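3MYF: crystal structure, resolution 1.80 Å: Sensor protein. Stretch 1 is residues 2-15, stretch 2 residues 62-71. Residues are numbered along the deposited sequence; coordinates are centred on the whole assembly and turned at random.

Stretch 1 (2-15) DLHTLNWDLCLTQA
Stretch 2 (62-71) ASCYCGVPTT

How does the start of stretch 1 meet stretch 2? The chains run past each other in opposite senses, CA atoms pairing His 4 with Pro 69 (5.6 Å), Leu 6 with Val 68 (4.7 Å), Cys 11 with Gly 67 (4.2 Å) and Gln 14 with Tyr 65 (5.4 Å). Residues 3-5 have helical phi/psi. His 4 O accepts from Thr 70 N (3.1 Å) and Thr 70 OG1 (3.0 Å), the m rotamer bringing the hydroxyl to the carbonyl. Water 1 donates to Thr 5 O (2.9 Å) and accepts from Thr 71 N (3.0 Å).

What fixes the turn into helix 8-14? Leu 6 is extended (-146/128). Asn 7 N donates to Gly 67 O (2.8 Å), while Asn 7 OD1, chi1 t, caps the helix by accepting from Leu 10 N (3.0 Å). Leu 6 (t, p) sets CD1 4.1 Å from Val 68 CG1.

Why glycine at 67? Its phi/psi is 56/51, and an ideal CB built on Gly 67 would lie 2.6 Å from Asn 7 O, a clash. Leu 10 (t, p) places CD2 3.7 Å from Gly 67 CA and 4.0 Å from Pro 69 CG.

What closes the contact? Gln 14 (m, t, chi3 -5°) points toward stretch 2, and its OE1 accepts from Gly 67 N (2.7 Å). The stretches bury 553 Å² together.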

# COMPACT_ATOMS: atom_id res chain seq x y z
N ASP A 2 -3.14 3.53 -22.59
CA ASP A 2 -4.01 4.69 -22.26
C ASP A 2 -3.40 5.47 -21.11
O ASP A 2 -3.43 5.03 -19.95
CB ASP A 2 -5.42 4.21 -21.91
CG ASP A 2 -6.46 5.33 -21.92
OD1 ASP A 2 -6.11 6.52 -22.09
OD2 ASP A 2 -7.66 5.00 -21.76
N LEU A 3 -2.82 6.63 -21.44
CA LEU A 3 -2.07 7.46 -20.49
C LEU A 3 -2.96 8.23 -19.53
O LEU A 3 -2.48 8.77 -18.53
CB LEU A 3 -1.18 8.46 -21.24
N HIS A 4 -4.26 8.28 -19.83
CA HIS A 4 -5.23 8.85 -18.91
C HIS A 4 -5.46 7.93 -17.70
O HIS A 4 -5.81 8.40 -16.61
CB HIS A 4 -6.57 9.13 -19.61
N THR A 5 -5.28 6.63 -17.93
CA THR A 5 -5.47 5.61 -16.91
C THR A 5 -4.20 5.43 -16.11
O THR A 5 -4.21 5.52 -14.89
CB THR A 5 -5.93 4.27 -17.53
OG1 THR A 5 -7.23 4.43 -18.11
CG2 THR A 5 -5.99 3.15 -16.49
N LEU A 6 -3.09 5.17 -16.81
CA LEU A 6 -1.80 5.01 -16.15
C LEU A 6 -0.70 5.54 -17.06
O LEU A 6 -0.63 5.17 -18.23
CB LEU A 6 -1.53 3.53 -15.79
CG LEU A 6 -0.15 3.13 -15.27
CD1 LEU A 6 0.22 3.84 -13.98
CD2 LEU A 6 -0.07 1.61 -15.08
N ASN A 7 0.13 6.42 -16.50
CA ASN A 7 1.21 7.07 -17.22
C ASN A 7 2.53 6.81 -16.50
O ASN A 7 2.88 7.52 -15.55
CB ASN A 7 0.91 8.58 -17.35
CG ASN A 7 1.98 9.33 -18.14
OD1 ASN A 7 3.13 8.89 -18.24
ND2 ASN A 7 1.60 10.48 -18.68
N TRP A 8 3.24 5.79 -16.97
CA TRP A 8 4.51 5.36 -16.36
C TRP A 8 5.51 6.50 -16.20
O TRP A 8 6.16 6.63 -15.16
CB TRP A 8 5.12 4.20 -17.18
CG TRP A 8 6.55 3.87 -16.88
CD1 TRP A 8 7.62 4.00 -17.73
CD2 TRP A 8 7.08 3.34 -15.65
NE1 TRP A 8 8.77 3.60 -17.10
CE2 TRP A 8 8.47 3.19 -15.83
CE3 TRP A 8 6.51 2.99 -14.42
CZ2 TRP A 8 9.31 2.69 -14.82
CZ3 TRP A 8 7.34 2.50 -13.42
CH2 TRP A 8 8.73 2.35 -13.63
N ASP A 9 5.61 7.35 -17.22
CA ASP A 9 6.54 8.48 -17.21
C ASP A 9 6.19 9.51 -16.15
O ASP A 9 7.08 10.08 -15.51
CB ASP A 9 6.64 9.11 -18.60
CG ASP A 9 7.59 8.34 -19.51
OD1 ASP A 9 8.63 7.86 -19.02
OD2 ASP A 9 7.30 8.22 -20.72
N LEU A 10 4.89 9.74 -15.97
CA LEU A 10 4.40 10.57 -14.86
C LEU A 10 4.70 9.91 -13.52
O LEU A 10 5.08 10.59 -12.57
CB LEU A 10 2.91 10.82 -14.99
CG LEU A 10 2.20 11.62 -13.89
CD1 LEU A 10 2.73 13.05 -13.78
CD2 LEU A 10 0.70 11.63 -14.13
N CYS A 11 4.50 8.60 -13.44
CA CYS A 11 4.81 7.85 -12.21
C CYS A 11 6.30 7.99 -11.91
O CYS A 11 6.68 8.23 -10.76
CB CYS A 11 4.37 6.39 -12.32
SG CYS A 11 4.71 5.37 -10.86
N LEU A 12 7.14 7.87 -12.94
CA LEU A 12 8.58 8.12 -12.80
C LEU A 12 8.86 9.53 -12.28
O LEU A 12 9.61 9.68 -11.32
CB LEU A 12 9.32 7.90 -14.12
CG LEU A 12 9.98 6.53 -14.35
CD1 LEU A 12 10.57 6.48 -15.75
CD2 LEU A 12 11.06 6.26 -13.31
N THR A 13 8.25 10.54 -12.90
CA THR A 13 8.37 11.93 -12.42
C THR A 13 7.99 12.02 -10.95
O THR A 13 8.81 12.43 -10.12
CB THR A 13 7.53 12.95 -13.27
OG1 THR A 13 8.07 13.03 -14.60
CG2 THR A 13 7.58 14.35 -12.64
N GLN A 14 6.76 11.61 -10.63
CA GLN A 14 6.27 11.61 -9.25
C GLN A 14 7.25 10.94 -8.29
O GLN A 14 7.36 11.36 -7.13
CB GLN A 14 4.87 10.96 -9.18
CG GLN A 14 3.78 11.87 -9.77
CD GLN A 14 2.49 11.15 -10.13
OE1 GLN A 14 2.39 9.92 -10.03
NE2 GLN A 14 1.49 11.92 -10.55
N ALA A 15 7.97 9.94 -8.77
CA ALA A 15 8.93 9.20 -7.95
C ALA A 15 10.38 9.60 -8.22
O ALA A 15 11.31 8.81 -7.98
CB ALA A 15 8.74 7.69 -8.11
N ALA A 62 -2.62 7.92 -2.43
CA ALA A 62 -1.90 7.04 -3.36
C ALA A 62 -1.85 7.55 -4.79
O ALA A 62 -0.79 7.54 -5.42
CB ALA A 62 -2.46 5.64 -3.33
N SER A 63 -3.00 7.99 -5.31
CA SER A 63 -3.12 8.36 -6.72
C SER A 63 -2.16 9.49 -7.11
O SER A 63 -1.73 9.56 -8.26
CB SER A 63 -4.57 8.69 -7.10
OG SER A 63 -4.97 9.96 -6.61
N CYS A 64 -1.80 10.32 -6.14
CA CYS A 64 -0.92 11.46 -6.40
C CYS A 64 0.51 11.02 -6.74
O CYS A 64 1.29 11.83 -7.21
CB CYS A 64 -0.91 12.44 -5.20
SG CYS A 64 -2.47 13.34 -4.87
N TYR A 65 0.82 9.75 -6.50
CA TYR A 65 2.18 9.24 -6.70
C TYR A 65 2.26 8.00 -7.60
O TYR A 65 3.35 7.45 -7.80
CB TYR A 65 2.86 8.99 -5.33
CG TYR A 65 3.03 10.27 -4.54
CD1 TYR A 65 4.18 11.05 -4.68
CD2 TYR A 65 2.02 10.73 -3.69
CE1 TYR A 65 4.32 12.24 -3.98
CE2 TYR A 65 2.15 11.92 -2.99
CZ TYR A 65 3.31 12.67 -3.14
OH TYR A 65 3.46 13.85 -2.45
N CYS A 66 1.14 7.58 -8.19
CA CYS A 66 1.15 6.41 -9.07
C CYS A 66 0.83 6.67 -10.53
O CYS A 66 0.55 5.74 -11.27
CB CYS A 66 0.20 5.34 -8.52
SG CYS A 66 0.70 4.78 -6.92
N GLY A 67 0.86 7.94 -10.93
CA GLY A 67 0.65 8.35 -12.32
C GLY A 67 -0.68 7.87 -12.89
O GLY A 67 -0.73 7.25 -13.96
N VAL A 68 -1.75 8.15 -12.15
CA VAL A 68 -3.09 7.73 -12.51
C VAL A 68 -4.01 8.95 -12.59
O VAL A 68 -4.80 9.22 -11.65
CB VAL A 68 -3.63 6.62 -11.55
CG1 VAL A 68 -3.01 5.25 -11.88
CG2 VAL A 68 -3.37 6.98 -10.09
N PRO A 69 -3.93 9.69 -13.70
CA PRO A 69 -4.58 11.01 -13.73
C PRO A 69 -6.10 10.99 -13.51
O PRO A 69 -6.61 11.84 -12.80
CB PRO A 69 -4.23 11.55 -15.13
CG PRO A 69 -2.95 10.83 -15.49
CD PRO A 69 -3.15 9.44 -14.93
N THR A 70 -6.80 10.04 -14.13
CA THR A 70 -8.26 9.98 -14.03
C THR A 70 -8.69 9.61 -12.61
O THR A 70 -9.60 10.25 -12.05
CB THR A 70 -8.89 9.06 -15.10
OG1 THR A 70 -8.60 9.59 -16.40
CG2 THR A 70 -10.42 8.96 -14.95
N THR A 71 -8.00 8.62 -12.03
CA THR A 71 -8.20 8.24 -10.63
C THR A 71 -8.02 9.45 -9.72
O THR A 71 -8.85 9.69 -8.83
CB THR A 71 -7.24 7.11 -10.22
OG1 THR A 71 -7.49 5.94 -11.02
CG2 THR A 71 -7.41 6.75 -8.77
O HOH W 1 -6.57 6.50 -13.56
O HOH W 2 -1.51 10.47 -10.75